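Local coordinates for UTP--glucose-1-phosphate uridylyltransferase (Acinetobacter baumannii, PDB 6IKX), which catalyses the transfer of a uridylyl group from UTP to alpha-D-glucose 1-phosphate, yielding UDP-glucose and diphosphate, at residues S61-F66 and V98-Q103; P24-T29 and P34-V39. The protein carries 1 engineered substitution. All blocks are in the same frame, centred on the assembly; numbering follows the deposited sequence.

Interaction 1 of 2, residues S61-F66 and V98-Q103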
loop_
_atom_site.group_PDB
_atom_site.type_symbol
_atom_site.label_atom_id
_atom_site.label_comp_id
_atom_site.label_asym_id
_atom_site.label_seq_id
_atom_site.Cartn_x
_atom_site.Cartn_y
_atom_site.Cartn_z
ATOM N N SER A 61 1.230 -0.739 7.471
ATOM C CA SER A 61 1.839 0.377 8.227
ATOM C C SER A 61 2.317 -0.119 9.603
ATOM O O SER A 61 3.198 0.522 10.197
ATOM C CB SER A 61 0.889 1.529 8.329
ATOM O OG SER A 61 -0.234 1.190 9.111
ATOM N N ILE A 62 1.763 -1.211 10.121
ATOM C CA ILE A 62 2.257 -1.793 11.404
ATOM C C ILE A 62 3.656 -2.385 11.172
ATOM O O ILE A 62 4.532 -2.167 11.992
ATOM C CB ILE A 62 1.279 -2.846 11.974
ATOM C CG1 ILE A 62 -0.151 -2.312 12.140
ATOM C CG2 ILE A 62 1.825 -3.380 13.290
ATOM C CD1 ILE A 62 -1.137 -3.318 12.741
ATOM N N GLU A 63 3.823 -3.230 10.161
ATOM C CA GLU A 63 5.124 -3.834 9.799
ATOM C C GLU A 63 6.115 -2.716 9.469
ATOM O O GLU A 63 7.316 -2.844 9.826
ATOM C CB GLU A 63 4.956 -4.797 8.632
ATOM C CG GLU A 63 4.249 -6.066 9.057
ATOM C CD GLU A 63 3.200 -6.583 8.080
ATOM O OE1 GLU A 63 1.969 -6.342 8.324
ATOM O OE2 GLU A 63 3.605 -7.253 7.102
ATOM N N ASN A 64 5.638 -1.643 8.832
ATOM C CA ASN A 64 6.515 -0.556 8.333
ATOM C C ASN A 64 7.046 0.240 9.543
ATOM O O ASN A 64 8.219 0.649 9.502
ATOM C CB ASN A 64 5.812 0.262 7.255
ATOM C CG ASN A 64 5.669 -0.510 5.960
ATOM O OD1 ASN A 64 6.429 -1.440 5.707
ATOM N ND2 ASN A 64 4.721 -0.109 5.121
ATOM N N TYR A 65 6.265 0.332 10.608
ATOM C CA TYR A 65 6.648 1.028 11.852
ATOM C C TYR A 65 7.911 0.376 12.446
ATOM O O TYR A 65 8.704 1.125 13.073
ATOM C CB TYR A 65 5.449 1.120 12.806
ATOM C CG TYR A 65 5.702 2.070 13.953
ATOM C CD1 TYR A 65 5.660 3.435 13.755
ATOM C CD2 TYR A 65 6.119 1.593 15.197
ATOM C CE1 TYR A 65 5.977 4.317 14.780
ATOM C CE2 TYR A 65 6.432 2.452 16.236
ATOM C CZ TYR A 65 6.363 3.814 16.014
ATOM O OH TYR A 65 6.637 4.663 17.018
ATOM N N PHE A 66 8.123 -0.940 12.283
ATOM C CA PHE A 66 9.236 -1.654 12.979
ATOM C C PHE A 66 10.367 -1.951 11.997
ATOM O O PHE A 66 11.295 -2.642 12.412
ATOM C CB PHE A 66 8.728 -2.898 13.708
ATOM C CG PHE A 66 7.778 -2.548 14.828
ATOM C CD1 PHE A 66 8.252 -2.056 16.031
ATOM C CD2 PHE A 66 6.410 -2.617 14.649
ATOM C CE1 PHE A 66 7.391 -1.658 17.038
ATOM C CE2 PHE A 66 5.545 -2.275 15.672
ATOM C CZ PHE A 66 6.034 -1.781 16.862
ATOM N N VAL A 98 10.702 -8.895 14.299
ATOM C CA VAL A 98 9.235 -8.770 14.116
ATOM C C VAL A 98 8.834 -9.608 12.910
ATOM O O VAL A 98 9.411 -9.389 11.870
ATOM C CB VAL A 98 8.841 -7.307 13.924
ATOM C CG1 VAL A 98 7.333 -7.200 13.705
ATOM C CG2 VAL A 98 9.291 -6.480 15.112
ATOM N N ILE A 99 7.872 -10.508 13.072
ATOM C CA ILE A 99 7.486 -11.567 12.088
ATOM C C ILE A 99 6.019 -11.371 11.694
ATOM O O ILE A 99 5.199 -11.036 12.575
ATOM C CB ILE A 99 7.624 -12.965 12.708
ATOM C CG1 ILE A 99 9.032 -13.213 13.243
ATOM C CG2 ILE A 99 7.205 -14.028 11.706
ATOM C CD1 ILE A 99 10.121 -12.963 12.221
ATOM N N SER A 100 5.667 -11.679 10.453
ATOM C CA SER A 100 4.271 -11.543 9.981
ATOM C C SER A 100 3.731 -12.879 9.499
ATOM O O SER A 100 4.455 -13.600 8.758
ATOM C CB SER A 100 4.170 -10.526 8.897
ATOM O OG SER A 100 3.875 -9.276 9.480
ATOM N N VAL A 101 2.479 -13.140 9.866
ATOM C CA VAL A 101 1.650 -14.195 9.230
ATOM C C VAL A 101 0.253 -13.606 9.111
ATOM O O VAL A 101 -0.113 -12.713 9.911
ATOM C CB VAL A 101 1.701 -15.510 10.036
ATOM C CG1 VAL A 101 0.999 -15.367 11.384
ATOM C CG2 VAL A 101 1.142 -16.674 9.229
ATOM N N ARG A 102 -0.448 -14.023 8.069
ATOM C CA ARG A 102 -1.802 -13.511 7.720
ATOM C C ARG A 102 -2.874 -14.381 8.356
ATOM O O ARG A 102 -2.826 -15.603 8.166
ATOM C CB ARG A 102 -1.988 -13.489 6.195
ATOM C CG ARG A 102 -1.118 -12.438 5.534
ATOM C CD ARG A 102 -1.435 -11.001 5.942
ATOM N NE ARG A 102 -0.679 -10.004 5.177
ATOM C CZ ARG A 102 -0.895 -9.656 3.904
ATOM N NH1 ARG A 102 -1.843 -10.218 3.177
ATOM N NH2 ARG A 102 -0.119 -8.763 3.328
ATOM N N GLN A 103 -3.829 -13.764 9.054
ATOM C CA GLN A 103 -5.155 -14.387 9.333
ATOM C C GLN A 103 -5.981 -14.317 8.054
ATOM O O GLN A 103 -6.399 -13.231 7.699
ATOM C CB GLN A 103 -5.925 -13.637 10.410
ATOM C CG GLN A 103 -7.263 -14.286 10.707
ATOM C CD GLN A 103 -7.743 -13.893 12.071
ATOM O OE1 GLN A 103 -7.493 -12.773 12.519
ATOM N NE2 GLN A 103 -8.464 -14.800 12.713
HETATM O O HOH W 1 2.230 -9.108 6.321
#

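Interaction 2 of 2, residues P24-T29 and P34-V39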
loop_
_atom_site.group_PDB
_atom_site.type_symbol
_atom_site.label_atom_id
_atom_site.label_comp_id
_atom_site.label_asym_id
_atom_site.label_seq_id
_atom_site.Cartn_x
_atom_site.Cartn_y
_atom_site.Cartn_z
ATOM N N PRO A 24 -4.669 1.220 10.386
ATOM C CA PRO A 24 -4.915 0.261 11.457
ATOM C C PRO A 24 -5.346 0.908 12.776
ATOM O O PRO A 24 -4.810 1.941 13.127
ATOM C CB PRO A 24 -3.556 -0.446 11.502
ATOM C CG PRO A 24 -3.087 -0.429 10.065
ATOM C CD PRO A 24 -3.427 0.984 9.643
ATOM N N LYS A 25 -6.277 0.282 13.500
ATOM C CA LYS A 25 -6.566 0.670 14.919
ATOM C C LYS A 25 -5.240 0.707 15.692
ATOM O O LYS A 25 -5.087 1.590 16.520
ATOM C CB LYS A 25 -7.552 -0.265 15.629
ATOM C CG LYS A 25 -7.183 -1.752 15.587
ATOM C CD LYS A 25 -8.316 -2.762 15.887
ATOM C CE LYS A 25 -8.398 -3.894 14.862
ATOM N NZ LYS A 25 -7.426 -5.006 15.083
ATOM N N GLU A 26 -4.310 -0.210 15.401
ATOM C CA GLU A 26 -3.026 -0.353 16.132
ATOM C C GLU A 26 -2.155 0.882 15.897
ATOM O O GLU A 26 -1.298 1.124 16.735
ATOM C CB GLU A 26 -2.312 -1.624 15.686
ATOM C CG GLU A 26 -3.078 -2.890 16.054
ATOM C CD GLU A 26 -4.165 -3.321 15.066
ATOM O OE1 GLU A 26 -4.423 -2.592 14.033
ATOM O OE2 GLU A 26 -4.757 -4.389 15.311
ATOM N N MET A 27 -2.405 1.642 14.814
ATOM C CA MET A 27 -1.570 2.796 14.366
ATOM C C MET A 27 -2.173 4.124 14.834
ATOM O O MET A 27 -1.659 5.208 14.489
ATOM C CB MET A 27 -1.368 2.778 12.846
ATOM C CG MET A 27 -0.435 1.659 12.415
ATOM S SD MET A 27 1.112 1.665 13.388
ATOM C CE MET A 27 1.900 3.004 12.505
ATOM N N VAL A 28 -3.174 4.041 15.684
ATOM C CA VAL A 28 -3.859 5.218 16.271
ATOM C C VAL A 28 -2.948 5.883 17.310
ATOM O O VAL A 28 -2.430 5.193 18.228
ATOM C CB VAL A 28 -5.192 4.723 16.846
ATOM C CG1 VAL A 28 -5.688 5.524 18.029
ATOM C CG2 VAL A 28 -6.221 4.674 15.725
ATOM N N THR A 29 -2.829 7.200 17.234
ATOM C CA THR A 29 -1.737 7.911 17.923
ATOM C C THR A 29 -2.172 8.125 19.363
ATOM O O THR A 29 -3.295 8.526 19.612
ATOM C CB THR A 29 -1.155 9.090 17.119
ATOM O OG1 THR A 29 -0.969 10.202 18.004
ATOM C CG2 THR A 29 -1.960 9.451 15.888
ATOM N N PRO A 34 2.123 5.490 17.753
ATOM C CA PRO A 34 0.984 4.578 17.624
ATOM C C PRO A 34 0.843 3.639 18.847
ATOM O O PRO A 34 1.833 3.321 19.523
ATOM C CB PRO A 34 1.348 3.845 16.316
ATOM C CG PRO A 34 2.854 3.795 16.380
ATOM C CD PRO A 34 3.182 5.218 16.781
ATOM N N ALA A 35 -0.396 3.236 19.136
ATOM C CA ALA A 35 -0.784 2.419 20.311
ATOM C C ALA A 35 0.112 1.163 20.374
ATOM O O ALA A 35 0.538 0.781 21.468
ATOM C CB ALA A 35 -2.264 2.087 20.209
ATOM N N ILE A 36 0.379 0.545 19.223
ATOM C CA ILE A 36 1.100 -0.755 19.101
ATOM C C ILE A 36 2.477 -0.601 19.737
ATOM O O ILE A 36 2.991 -1.609 20.227
ATOM C CB ILE A 36 1.192 -1.238 17.630
ATOM C CG1 ILE A 36 1.627 -2.698 17.519
ATOM C CG2 ILE A 36 2.129 -0.367 16.795
ATOM C CD1 ILE A 36 0.700 -3.704 18.115
ATOM N N GLU A 37 3.087 0.583 19.661
ATOM C CA GLU A 37 4.466 0.757 20.165
ATOM C C GLU A 37 4.504 0.390 21.643
ATOM O O GLU A 37 5.531 -0.137 22.120
ATOM C CB GLU A 37 5.024 2.169 20.063
ATOM C CG GLU A 37 6.542 2.122 20.025
ATOM C CD GLU A 37 7.273 3.426 20.242
ATOM O OE1 GLU A 37 7.584 4.047 19.245
ATOM O OE2 GLU A 37 7.562 3.788 21.418
ATOM N N TYR A 38 3.426 0.683 22.343
ATOM C CA TYR A 38 3.352 0.571 23.820
ATOM C C TYR A 38 3.282 -0.910 24.209
ATOM O O TYR A 38 3.772 -1.262 25.292
ATOM C CB TYR A 38 2.126 1.305 24.338
ATOM C CG TYR A 38 2.200 2.808 24.311
ATOM C CD1 TYR A 38 1.749 3.512 23.207
ATOM C CD2 TYR A 38 2.609 3.519 25.429
ATOM C CE1 TYR A 38 1.788 4.892 23.176
ATOM C CE2 TYR A 38 2.629 4.904 25.422
ATOM C CZ TYR A 38 2.219 5.587 24.290
ATOM O OH TYR A 38 2.207 6.948 24.273
ATOM N N VAL A 39 2.661 -1.715 23.337
ATOM C CA VAL A 39 2.377 -3.164 23.522
ATOM C C VAL A 39 3.660 -3.918 23.178
ATOM O O VAL A 39 3.993 -4.926 23.869
ATOM C CB VAL A 39 1.196 -3.613 22.643
ATOM C CG1 VAL A 39 0.865 -5.069 22.841
ATOM C CG2 VAL A 39 -0.040 -2.784 22.913
#

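Interaction 1 of 2, residues S61-F66 and V98-Q103
Glu-63 and Ser-100 meet through the carboxylate end of the one and the hydroxyl of the other: Ser-100 OG lies 3.1 Å from both CD and OE2 of Glu-63 and 3.3 Å from Glu-63 CG, so it sits beside the bent side chain rather than beyond its end. The bend is at the second torsion of Glu-63 (138°), while the first sets CG anti to the carbonyl carbon; together they bring the carboxylate from the helix to the strand. A second, apolar touch lies three residues on, just past the end of the helix, where CB of Phe-66 rests 3.9 Å from CG2 of Val-98. The methyl sits oblique to the Phe-66 ring, whose far end turns away from the strand. Across one face of that ring lies its neighbour Tyr-65, with Tyr-65 CD2 3.7 Å above the Phe-66 plane. Alternation along the strand accounts for the pattern, since the side chains of Val-98 and Ser-100 both point toward the helix whereas that of Ile-99 points away.

Further out, a water accepts a hydrogen bond of 3.3 Å from Arg-102 NE; its 2.4 Å approach to Glu-63 OE2 is too short to trust, and that half of the bridge is doubtful. Glu-63 OE2 and Arg-102 NE are 5.4 Å apart, not in direct contact, with the water between them. Arg-102 also forms a salt bridge with Asp-67 of the second subunit, and Glu-63 OE2 lies close to Glu-63 OE2 of that subunit; the closeness of the two carboxylates could raise their proton affinity, an effect the nearby arginines would oppose.

In the GT-A nucleotidyltransferase fold, strand 97-102 runs parallel to strand 50-55, with backbone hydrogen bonds from Ile-99 and Val-101 to Leu-53. Helix 60-65 packs Glu-63 on Thr-55, and Phe-66 continues onto helix 35-44 at Ile-36 and Val-40.

Interaction 2 of 2, residues P24-T29 and P34-V39
At the start of helix 35-44, in the nucleotide-binding part of the GT-A fold, Glu-26 O of the 3-10 turn at 25-27 receives the backbone amide of Ile-36. The donor Ile-36 N stands 3.1 Å from Glu-26 O, lies in the carbonyl plane and makes an N-H...O angle of 150°. A neighbouring bond from Ala-35 N to Val-28 O is 3.0 Å long but more bent, at 137°. Two successive amides at the first turn of the helix are thus satisfied by carbonyls of the preceding loop. Thr-29 and Pro-34 form an antiparallel, non-hydrogen-bonded pair, CA to CA 4.3 Å, which closes the short hairpin joining the two segments.

Packing is close on the Met-27 side. Its chain, bent at both outer torsions, runs alongside the proline ring, so that Met-27 SD and CE both face CB and CG of Pro-34; SD lies 3.7 Å from Pro-34 CB and also reaches CG2 of Ile-36, at 4.1 Å. Ser-61 covers Met-27 from helix 60-65.

The Lys-25 side is looser across the two segments: this partly exposed residue, seen to bind UTP and UDP-glucose, leans back along its own segment. There Glu-26, despite CB-to-CB proximity to Ile-36, turns its carboxylate away from 34-39, and its OE1 forms a salt bridge with Lys-59. The other oxygen pairs with Lys-25, whose NZ approaches Glu-26 OE2 at 2.7 Å on the syn side, 31° out of the carboxylate plane.

Interactions 1 and 2 are successive along the chain, their centres 12 Å apart, and helix 60-65 joins them: Tyr-65 OH makes a probable hydrogen bond of 2.5 Å with Glu-37 OE1, and Ser-61 OG packs 3.3 Å from Met-27 CG. Each also holds a ligand-binding residue, Gln-103 in 98-103 and Lys-25 in 24-29. The Glu-26 side chain is about 6 Å from Gly-11 and from the side chain of Asp-131, also ligand-binding, whereas the Glu-63 side chain is about 9 Å from that of Ala-10. Interaction 2 thus lies beside the nucleotide pocket; the Glu-63 end of interaction 1 is set back from the pocket, against the second subunit, while Gln-103 at the end of 98-103 reaches it.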